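Local coordinates for conserved protein (Methanothermobacter thermautotrophicus, PDB 1T57) that is of unknown function but binds flavin mononucleotide and magnesium ions through a fold related to the alpha/beta domain of pyruvate kinase, at residues Val118-Ser123 against Pro131-Ala136; Glu137-Arg140 against Gly145-Val148; Val148-Ala153 against Phe193-His198. All coordinates share one frame; numbering follows the deposited sequence.

The three contacts show how consecutive helices can lead from an outlying arm to a cofactor site. They follow one another along the chain: contact 1 joins helices 118-126 and 131-139, contact 2 joins the end of helix 131-139 to helix 144-158, and contact 3 sets that last helix against residues 193-198, where strand 196-204 of the mixed sheet begins. Centres of contacts 1 and 2 lie about 13 Å apart, those of contacts 2 and 3 about 10 Å. Contacts 2 and 3 share Val148 and both touch the flavin, so helix 144-158 ties cofactor to sheet. All three also meet the third subunit, so the same helices help to form an interface of the six-chain assembly.

Contact 1 of 3, residues Val118-Ser123 against Pro131-Ala136; sequences VGRGIS and PVEIMA
Glu133 reaches across to the turn of helix formed by Gly119, Arg120 and Ser123, and it carries the whole polar contact between the two segments. Its CB is directed at helix 118-126, and CG, anti to the carbonyl carbon (chi1 -67°), starts an extended chain that delivers the carboxylate. CD comes to 3.7 Å from Gly119 O. Beyond it the two oxygens part company. OE1 lies 2.9 Å from Ser123 OG, within hydrogen-bonding distance, and the same hydroxyl also has Gly128 O as a partner; OE1 also accepts the backbone N-H of Thr130. Two consecutive helices of the pyruvate kinase-like alpha/beta domain, joined by a short loop, pack steeply here, their segments crossing at -105° with axes 9.4 Å apart. The absence of a side chain at Gly119 lets Val132 CG1 and the carboxylate approach. The other oxygen, OE2, meets the backbone and base of Arg120, 3.3 Å from its CA and 3.7 Å from its CB. The guanidinium stays apart, Arg120 NE being 4.7 Å from Glu133 OE2, so any attraction is probably long-range and no salt bridge forms. Farther out, Arg120 packs on Met189 of the second subunit.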
loop_
_atom_site.group_PDB
_atom_site.type_symbol
_atom_site.label_atom_id
_atom_site.label_comp_id
_atom_site.label_asym_id
_atom_site.label_seq_id
_atom_site.Cartn_x
_atom_site.Cartn_y
_atom_site.Cartn_z
ATOM N N VAL A 118 5.707 -13.531 2.601
ATOM C CA VAL A 118 6.803 -12.650 2.914
ATOM C C VAL A 118 6.175 -11.312 3.347
ATOM O O VAL A 118 6.820 -10.480 3.974
ATOM C CB VAL A 118 7.741 -12.529 1.652
ATOM C CG1 VAL A 118 8.789 -11.426 1.821
ATOM C CG2 VAL A 118 8.442 -13.878 1.431
ATOM N N GLY A 119 4.898 -11.116 3.033
ATOM C CA GLY A 119 4.241 -9.900 3.483
ATOM C C GLY A 119 4.233 -9.881 5.023
ATOM O O GLY A 119 4.190 -8.816 5.664
ATOM N N ARG A 120 4.284 -11.056 5.646
ATOM C CA ARG A 120 4.286 -11.069 7.095
ATOM C C ARG A 120 5.691 -10.746 7.591
ATOM O O ARG A 120 5.865 -10.143 8.659
ATOM C CB ARG A 120 3.805 -12.420 7.647
ATOM C CG ARG A 120 3.854 -12.496 9.174
ATOM C CD ARG A 120 3.369 -13.809 9.705
ATOM N NE ARG A 120 1.907 -13.880 9.805
ATOM C CZ ARG A 120 1.208 -15.007 9.661
ATOM N NH1 ARG A 120 1.834 -16.153 9.396
ATOM N NH2 ARG A 120 -0.113 -15.005 9.804
ATOM N N GLY A 121 6.696 -11.139 6.821
ATOM C CA GLY A 121 8.053 -10.838 7.234
ATOM C C GLY A 121 8.179 -9.326 7.272
ATOM O O GLY A 121 8.771 -8.737 8.187
ATOM N N ILE A 122 7.579 -8.690 6.276
ATOM C CA ILE A 122 7.631 -7.245 6.178
ATOM C C ILE A 122 6.975 -6.604 7.382
ATOM O O ILE A 122 7.592 -5.762 8.024
ATOM C CB ILE A 122 6.949 -6.746 4.904
ATOM C CG1 ILE A 122 7.689 -7.290 3.661
ATOM C CG2 ILE A 122 6.867 -5.201 4.930
ATOM C CD1 ILE A 122 7.087 -6.833 2.310
ATOM N N SER A 123 5.739 -7.014 7.693
ATOM C CA SER A 123 5.007 -6.447 8.823
ATOM C C SER A 123 5.698 -6.723 10.145
ATOM O O SER A 123 5.692 -5.883 11.026
ATOM C CB SER A 123 3.573 -6.985 8.901
ATOM O OG SER A 123 2.762 -6.546 7.834
ATOM N N PRO A 131 -1.192 -6.048 1.456
ATOM C CA PRO A 131 -2.471 -6.428 0.849
ATOM C C PRO A 131 -2.958 -7.870 1.083
ATOM O O PRO A 131 -4.115 -8.094 1.430
ATOM C CB PRO A 131 -2.240 -6.097 -0.631
ATOM C CG PRO A 131 -1.304 -4.913 -0.536
ATOM C CD PRO A 131 -0.313 -5.426 0.454
ATOM N N VAL A 132 -2.075 -8.840 0.894
ATOM C CA VAL A 132 -2.437 -10.231 1.072
ATOM C C VAL A 132 -2.908 -10.560 2.482
ATOM O O VAL A 132 -3.838 -11.360 2.633
ATOM C CB VAL A 132 -1.268 -11.158 0.637
ATOM C CG1 VAL A 132 0.044 -10.550 1.079
ATOM C CG2 VAL A 132 -1.436 -12.546 1.211
ATOM N N GLU A 133 -2.306 -9.945 3.506
ATOM C CA GLU A 133 -2.714 -10.198 4.908
ATOM C C GLU A 133 -4.143 -9.706 5.210
ATOM O O GLU A 133 -4.787 -10.204 6.140
ATOM C CB GLU A 133 -1.746 -9.534 5.903
ATOM C CG GLU A 133 -0.329 -10.121 5.929
ATOM C CD GLU A 133 0.692 -9.237 6.677
ATOM O OE1 GLU A 133 0.886 -8.068 6.273
ATOM O OE2 GLU A 133 1.305 -9.717 7.663
ATOM N N ILE A 134 -4.622 -8.723 4.438
ATOM C CA ILE A 134 -5.967 -8.193 4.607
ATOM C C ILE A 134 -6.974 -9.227 4.105
ATOM O O ILE A 134 -8.050 -9.393 4.685
ATOM C CB ILE A 134 -6.167 -6.851 3.841
ATOM C CG1 ILE A 134 -5.628 -5.694 4.664
ATOM C CG2 ILE A 134 -7.641 -6.612 3.539
ATOM C CD1 ILE A 134 -4.216 -5.363 4.376
HETATM N N MSE A 135 -6.628 -9.922 3.032
HETATM C CA MSE A 135 -7.496 -10.966 2.497
HETATM C C MSE A 135 -7.786 -11.977 3.597
HETATM O O MSE A 135 -8.911 -12.441 3.751
HETATM C CB MSE A 135 -6.808 -11.673 1.347
HETATM C CG MSE A 135 -6.771 -10.890 0.037
HETATM SE SE MSE A 135 -5.775 -11.835 -1.335
HETATM C CE MSE A 135 -7.122 -13.136 -1.834
ATOM N N ALA A 136 -6.761 -12.291 4.380
ATOM C CA ALA A 136 -6.903 -13.253 5.459
ATOM C C ALA A 136 -7.784 -12.757 6.618
ATOM O O ALA A 136 -8.644 -13.502 7.088
ATOM C CB ALA A 136 -5.534 -13.649 5.978
#

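Contact 2 of 3, residues Glu137-Arg140 against Gly145-Val148; sequences ETLR and GFKV. With FMN (flavin mononucleotide), chain E.
Two cationic side chains, Arg140 and Lys147, run side by side and converge on a single oxygen of the flavin, O4. Their charged nitrogens, Arg140 NH2 and Lys147 NZ, stand only 3.7 Å apart, an approach probably eased by the shared acceptor O4 and by the carboxylates of Glu137 and Glu151. Arg140 NH2 donates to FMN O4 over 3.0 Å, with the acceptor at the edge of the guanidinium and near its plane, and Lys147 NZ is bonded to O4 at the same distance. Lys147 CE meanwhile lies over one guanidinium face, toward its rim, 3.4 Å from Arg140 NH2. Bends at chi2 and chi4 fold the lysine chain so that CB and CG run alongside Arg140 CG while its amine faces the flavin; Glu151 OE2 completes the amine's surroundings with a salt bridge. On its other side Arg140 NH1 makes a 2.9 Å salt bridge to Glu137 OE2, almost exactly in the guanidinium plane, and Gln144 OE1 takes NE, so the group's rotation is fixed by three partners. A leucine in place of Arg140 would probably cost FMN O4 one of its two donors here and leave Glu137 OE2 without its cationic mate. Behind this polar front the packing is apolar: Leu139 CB touches Lys147 CB at 3.7 Å, and Leu139 CD2 meets the edge of the Phe146 ring, 3.6 Å from CE2 and in the ring plane. The arrangement joins two consecutive helices, 131-139 and 144-158, through a short loop, and it supplies the basic part of the FMN pocket, facing O4.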
loop_
_atom_site.group_PDB
_atom_site.type_symbol
_atom_site.label_atom_id
_atom_site.label_comp_id
_atom_site.label_asym_id
_atom_site.label_seq_id
_atom_site.Cartn_x
_atom_site.Cartn_y
_atom_site.Cartn_z
ATOM N N GLU A 137 -7.575 -11.518 7.077
ATOM C CA GLU A 137 -8.383 -11.009 8.168
ATOM C C GLU A 137 -9.841 -10.955 7.693
ATOM O O GLU A 137 -10.784 -11.180 8.471
ATOM C CB GLU A 137 -7.912 -9.628 8.609
ATOM C CG GLU A 137 -8.038 -9.420 10.113
ATOM C CD GLU A 137 -7.241 -10.451 10.903
ATOM O OE1 GLU A 137 -7.411 -10.553 12.139
ATOM O OE2 GLU A 137 -6.442 -11.176 10.283
ATOM N N THR A 138 -10.021 -10.668 6.406
ATOM C CA THR A 138 -11.344 -10.599 5.827
ATOM C C THR A 138 -12.009 -11.990 5.847
ATOM O O THR A 138 -13.189 -12.133 6.232
ATOM C CB THR A 138 -11.260 -10.054 4.407
ATOM O OG1 THR A 138 -10.542 -8.818 4.440
ATOM C CG2 THR A 138 -12.655 -9.796 3.839
ATOM N N LEU A 139 -11.249 -13.013 5.454
ATOM C CA LEU A 139 -11.789 -14.365 5.460
ATOM C C LEU A 139 -12.160 -14.783 6.869
ATOM O O LEU A 139 -13.163 -15.476 7.072
ATOM C CB LEU A 139 -10.793 -15.330 4.829
ATOM C CG LEU A 139 -10.930 -15.140 3.319
ATOM C CD1 LEU A 139 -9.941 -15.946 2.575
ATOM C CD2 LEU A 139 -12.376 -15.507 2.916
ATOM N N ARG A 140 -11.368 -14.314 7.832
ATOM C CA ARG A 140 -11.578 -14.596 9.250
ATOM C C ARG A 140 -12.901 -14.086 9.870
ATOM O O ARG A 140 -13.300 -14.542 10.951
ATOM C CB ARG A 140 -10.379 -14.066 10.073
ATOM C CG ARG A 140 -9.153 -14.967 10.034
ATOM C CD ARG A 140 -7.936 -14.341 10.721
ATOM N NE ARG A 140 -6.847 -15.311 10.886
ATOM C CZ ARG A 140 -5.555 -15.009 10.762
ATOM N NH1 ARG A 140 -5.202 -13.761 10.487
ATOM N NH2 ARG A 140 -4.619 -15.951 10.853
ATOM N N GLY A 145 -10.819 -21.264 10.432
ATOM C CA GLY A 145 -10.713 -22.329 9.457
ATOM C C GLY A 145 -11.169 -21.858 8.079
ATOM O O GLY A 145 -10.609 -22.257 7.083
ATOM N N PHE A 146 -12.160 -20.975 8.027
ATOM C CA PHE A 146 -12.650 -20.502 6.740
ATOM C C PHE A 146 -11.466 -19.899 5.998
ATOM O O PHE A 146 -11.319 -20.029 4.776
ATOM C CB PHE A 146 -13.750 -19.453 6.936
ATOM C CG PHE A 146 -14.577 -19.177 5.702
ATOM C CD1 PHE A 146 -15.774 -19.839 5.498
ATOM C CD2 PHE A 146 -14.188 -18.215 4.784
ATOM C CE1 PHE A 146 -16.576 -19.558 4.400
ATOM C CE2 PHE A 146 -14.981 -17.924 3.678
ATOM C CZ PHE A 146 -16.186 -18.598 3.491
ATOM N N LYS A 147 -10.588 -19.255 6.746
ATOM C CA LYS A 147 -9.441 -18.624 6.128
ATOM C C LYS A 147 -8.401 -19.654 5.768
ATOM O O LYS A 147 -7.797 -19.539 4.728
ATOM C CB LYS A 147 -8.868 -17.516 7.043
ATOM C CG LYS A 147 -7.483 -17.746 7.663
ATOM C CD LYS A 147 -6.378 -17.201 6.797
ATOM C CE LYS A 147 -5.119 -16.848 7.619
ATOM N NZ LYS A 147 -4.088 -17.915 7.822
ATOM N N VAL A 148 -8.215 -20.696 6.582
ATOM C CA VAL A 148 -7.172 -21.657 6.219
ATOM C C VAL A 148 -7.603 -22.459 5.035
ATOM O O VAL A 148 -6.777 -22.849 4.211
ATOM C CB VAL A 148 -6.721 -22.608 7.401
ATOM C CG1 VAL A 148 -7.073 -22.009 8.730
ATOM C CG2 VAL A 148 -7.252 -23.984 7.224
HETATM N N1 FMN E . -5.282 -22.336 12.662
HETATM C C2 FMN E . -5.878 -21.137 13.034
HETATM O O2 FMN E . -6.685 -21.105 13.943
HETATM N N3 FMN E . -5.731 -19.975 12.325
HETATM C C4 FMN E . -4.811 -19.906 11.311
HETATM O O4 FMN E . -4.773 -18.891 10.604
HETATM C C4A FMN E . -4.219 -21.101 10.894
HETATM N N5 FMN E . -3.330 -21.091 9.844
HETATM C C5A FMN E . -2.982 -22.293 9.273
HETATM C C6 FMN E . -2.102 -22.260 8.205
HETATM C C7 FMN E . -1.610 -23.416 7.666
HETATM C C7M FMN E . -0.612 -23.267 6.564
HETATM C C8 FMN E . -1.602 -24.558 8.458
HETATM C C8M FMN E . -0.953 -25.839 7.965
HETATM C C9 FMN E . -2.456 -24.604 9.559
HETATM C C9A FMN E . -3.236 -23.503 9.927
HETATM N N10 FMN E . -3.903 -23.483 11.160
HETATM C C10 FMN E . -4.522 -22.317 11.535
HETATM C "C1'" FMN E . -4.188 -24.737 11.957
HETATM C "C2'" FMN E . -5.265 -25.527 11.265
HETATM O "O2'" FMN E . -6.379 -24.657 11.033
HETATM C "C3'" FMN E . -5.742 -26.670 12.131
HETATM O "O3'" FMN E . -6.163 -26.207 13.378
HETATM C "C4'" FMN E . -4.953 -27.989 12.198
HETATM O "O4'" FMN E . -5.830 -28.864 12.868
HETATM C "C5'" FMN E . -3.720 -28.233 13.040
HETATM O "O5'" FMN E . -3.563 -29.630 12.925
HETATM P P FMN E . -3.390 -30.732 14.084
HETATM O O1P FMN E . -2.913 -31.973 13.412
HETATM O O2P FMN E . -4.700 -31.023 14.843
HETATM O O3P FMN E . -2.318 -30.189 15.038
#

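Contact 3 of 3, residues Val148-Ala153 against Phe193-His198; sequences VCVEIA and FDLRIH. With FMN (flavin mononucleotide), chain E.
Leu195 and Val150 form the closer part of a wholly apolar contact in which helix 144-158 of the alpha/beta fold rests against residues 193-198, just where strand 196-204 enters the mixed sheet. One methyl does most of the work: Leu195 CD1 sits 4.0 Å from Val150 CB, the closest pair. With CG anti to its own backbone N (chi1 -168°), Leu195 places CD1 against Val150 and Ala153. Two further approaches are looser, both at 4.3 Å: Leu195 CD1 to Ala153 CB, one turn along the helix, and Ile197 CD1 to Val150 CG1. The two segments together bury only 137 Å² between them. Leu139 and Leu115 add to the cover of Val150, and Leu184 of strand 180-185 lies against Ala153, so the thin interface belongs to a larger buried layer between helix and sheet.

The partly exposed side differs in character. Asp194 and Arg196 take no part in the packing and find polar partners in other subunits: Asp194 OD2 forms a salt bridge with Lys88 NZ of the second subunit, while Arg196 NE donates a hydrogen bond to Pro206 O of the third subunit. Across the helix from Leu195, the flavin takes over as neighbour; Val148 CG1 comes to 3.6 Å from FMN O2', and Glu151 OE2 lies 3.6 Å from FMN C6.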
loop_
_atom_site.group_PDB
_atom_site.type_symbol
_atom_site.label_atom_id
_atom_site.label_comp_id
_atom_site.label_asym_id
_atom_site.label_seq_id
_atom_site.Cartn_x
_atom_site.Cartn_y
_atom_site.Cartn_z
ATOM N N VAL A 148 -8.215 -20.696 6.582
ATOM C CA VAL A 148 -7.172 -21.657 6.219
ATOM C C VAL A 148 -7.603 -22.459 5.035
ATOM O O VAL A 148 -6.777 -22.849 4.211
ATOM C CB VAL A 148 -6.721 -22.608 7.401
ATOM C CG1 VAL A 148 -7.073 -22.009 8.730
ATOM C CG2 VAL A 148 -7.252 -23.984 7.224
ATOM N N CYS A 149 -8.911 -22.656 4.940
ATOM C CA CYS A 149 -9.497 -23.397 3.843
ATOM C C CYS A 149 -9.118 -22.855 2.479
ATOM O O CYS A 149 -8.680 -23.645 1.649
ATOM C CB CYS A 149 -11.026 -23.465 3.985
ATOM S SG CYS A 149 -11.597 -24.932 4.897
ATOM N N VAL A 150 -9.262 -21.545 2.221
ATOM C CA VAL A 150 -8.857 -21.070 0.899
ATOM C C VAL A 150 -7.335 -21.050 0.848
ATOM O O VAL A 150 -6.728 -21.429 -0.161
ATOM C CB VAL A 150 -9.442 -19.632 0.516
ATOM C CG1 VAL A 150 -10.501 -19.228 1.462
ATOM C CG2 VAL A 150 -8.364 -18.600 0.442
ATOM N N GLU A 151 -6.716 -20.639 1.951
ATOM C CA GLU A 151 -5.262 -20.562 2.012
ATOM C C GLU A 151 -4.568 -21.867 1.629
ATOM O O GLU A 151 -3.659 -21.890 0.798
ATOM C CB GLU A 151 -4.812 -20.145 3.410
ATOM C CG GLU A 151 -3.304 -19.912 3.482
ATOM C CD GLU A 151 -2.825 -19.310 4.797
ATOM O OE1 GLU A 151 -1.966 -18.400 4.745
ATOM O OE2 GLU A 151 -3.278 -19.741 5.880
ATOM N N ILE A 152 -4.968 -22.960 2.260
ATOM C CA ILE A 152 -4.332 -24.219 1.922
ATOM C C ILE A 152 -4.764 -24.620 0.499
ATOM O O ILE A 152 -4.045 -25.339 -0.199
ATOM C CB ILE A 152 -4.656 -25.355 2.985
ATOM C CG1 ILE A 152 -6.156 -25.471 3.259
ATOM C CG2 ILE A 152 -4.030 -25.032 4.334
ATOM C CD1 ILE A 152 -6.548 -26.740 4.010
ATOM N N ALA A 153 -5.913 -24.131 0.045
ATOM C CA ALA A 153 -6.349 -24.494 -1.306
ATOM C C ALA A 153 -5.362 -23.912 -2.312
ATOM O O ALA A 153 -4.932 -24.595 -3.224
ATOM C CB ALA A 153 -7.815 -23.998 -1.589
ATOM N N PHE A 193 -8.126 -14.552 -7.352
ATOM C CA PHE A 193 -9.510 -14.151 -7.374
ATOM C C PHE A 193 -10.358 -14.968 -8.297
ATOM O O PHE A 193 -11.485 -14.613 -8.567
ATOM C CB PHE A 193 -9.615 -12.651 -7.631
ATOM C CG PHE A 193 -9.114 -11.842 -6.471
ATOM C CD1 PHE A 193 -9.713 -11.963 -5.214
ATOM C CD2 PHE A 193 -8.009 -11.013 -6.601
ATOM C CE1 PHE A 193 -9.206 -11.269 -4.117
ATOM C CE2 PHE A 193 -7.495 -10.313 -5.505
ATOM C CZ PHE A 193 -8.099 -10.446 -4.263
ATOM N N ASP A 194 -9.806 -16.093 -8.741
ATOM C CA ASP A 194 -10.527 -17.053 -9.562
ATOM C C ASP A 194 -10.931 -18.235 -8.645
ATOM O O ASP A 194 -11.459 -19.258 -9.104
ATOM C CB ASP A 194 -9.646 -17.592 -10.686
ATOM C CG ASP A 194 -9.559 -16.661 -11.874
ATOM O OD1 ASP A 194 -9.906 -15.459 -11.738
ATOM O OD2 ASP A 194 -9.134 -17.151 -12.953
ATOM N N LEU A 195 -10.677 -18.096 -7.348
ATOM C CA LEU A 195 -11.011 -19.151 -6.399
ATOM C C LEU A 195 -12.491 -19.055 -6.100
ATOM O O LEU A 195 -12.998 -17.980 -5.824
ATOM C CB LEU A 195 -10.199 -18.989 -5.123
ATOM C CG LEU A 195 -10.284 -20.212 -4.222
ATOM C CD1 LEU A 195 -8.978 -20.343 -3.433
ATOM C CD2 LEU A 195 -11.519 -20.100 -3.314
ATOM N N ARG A 196 -13.188 -20.179 -6.160
ATOM C CA ARG A 196 -14.626 -20.143 -5.948
ATOM C C ARG A 196 -15.053 -20.971 -4.755
ATOM O O ARG A 196 -14.655 -22.139 -4.622
ATOM C CB ARG A 196 -15.392 -20.627 -7.211
ATOM C CG ARG A 196 -15.131 -19.832 -8.505
ATOM C CD ARG A 196 -15.474 -18.321 -8.303
ATOM N NE ARG A 196 -16.838 -18.107 -7.793
ATOM C CZ ARG A 196 -17.279 -16.950 -7.276
ATOM N NH1 ARG A 196 -16.473 -15.896 -7.200
ATOM N NH2 ARG A 196 -18.516 -16.841 -6.812
ATOM N N ILE A 197 -15.862 -20.356 -3.889
ATOM C CA ILE A 197 -16.363 -21.047 -2.731
ATOM C C ILE A 197 -17.789 -21.474 -3.057
ATOM O O ILE A 197 -18.672 -20.646 -3.265
ATOM C CB ILE A 197 -16.292 -20.145 -1.486
ATOM C CG1 ILE A 197 -14.813 -19.899 -1.152
ATOM C CG2 ILE A 197 -17.022 -20.802 -0.310
ATOM C CD1 ILE A 197 -14.574 -19.109 0.103
ATOM N N HIS A 198 -17.996 -22.782 -3.089
ATOM C CA HIS A 198 -19.295 -23.364 -3.430
ATOM C C HIS A 198 -20.263 -23.719 -2.275
ATOM O O HIS A 198 -21.388 -23.213 -2.223
ATOM C CB HIS A 198 -19.045 -24.587 -4.324
ATOM C CG HIS A 198 -18.253 -24.279 -5.563
ATOM N ND1 HIS A 198 -17.250 -25.102 -6.029
ATOM C CD2 HIS A 198 -18.352 -23.264 -6.459
ATOM C CE1 HIS A 198 -16.766 -24.614 -7.160
ATOM N NE2 HIS A 198 -17.416 -23.501 -7.441
HETATM N N1 FMN E . -5.282 -22.336 12.662
HETATM C C2 FMN E . -5.878 -21.137 13.034
HETATM O O2 FMN E . -6.685 -21.105 13.943
HETATM N N3 FMN E . -5.731 -19.975 12.325
HETATM C C4 FMN E . -4.811 -19.906 11.311
HETATM O O4 FMN E . -4.773 -18.891 10.604
HETATM C C4A FMN E . -4.219 -21.101 10.894
HETATM N N5 FMN E . -3.330 -21.091 9.844
HETATM C C5A FMN E . -2.982 -22.293 9.273
HETATM C C6 FMN E . -2.102 -22.260 8.205
HETATM C C7 FMN E . -1.610 -23.416 7.666
HETATM C C7M FMN E . -0.612 -23.267 6.564
HETATM C C8 FMN E . -1.602 -24.558 8.458
HETATM C C8M FMN E . -0.953 -25.839 7.965
HETATM C C9 FMN E . -2.456 -24.604 9.559
HETATM C C9A FMN E . -3.236 -23.503 9.927
HETATM N N10 FMN E . -3.903 -23.483 11.160
HETATM C C10 FMN E . -4.522 -22.317 11.535
HETATM C "C1'" FMN E . -4.188 -24.737 11.957
HETATM C "C2'" FMN E . -5.265 -25.527 11.265
HETATM O "O2'" FMN E . -6.379 -24.657 11.033
HETATM C "C3'" FMN E . -5.742 -26.670 12.131
HETATM O "O3'" FMN E . -6.163 -26.207 13.378
HETATM C "C4'" FMN E . -4.953 -27.989 12.198
HETATM O "O4'" FMN E . -5.830 -28.864 12.868
HETATM C "C5'" FMN E . -3.720 -28.233 13.040
HETATM O "O5'" FMN E . -3.563 -29.630 12.925
HETATM P P FMN E . -3.390 -30.732 14.084
HETATM O O1P FMN E . -2.913 -31.973 13.412
HETATM O O2P FMN E . -4.700 -31.023 14.843
HETATM O O3P FMN E . -2.318 -30.189 15.038
#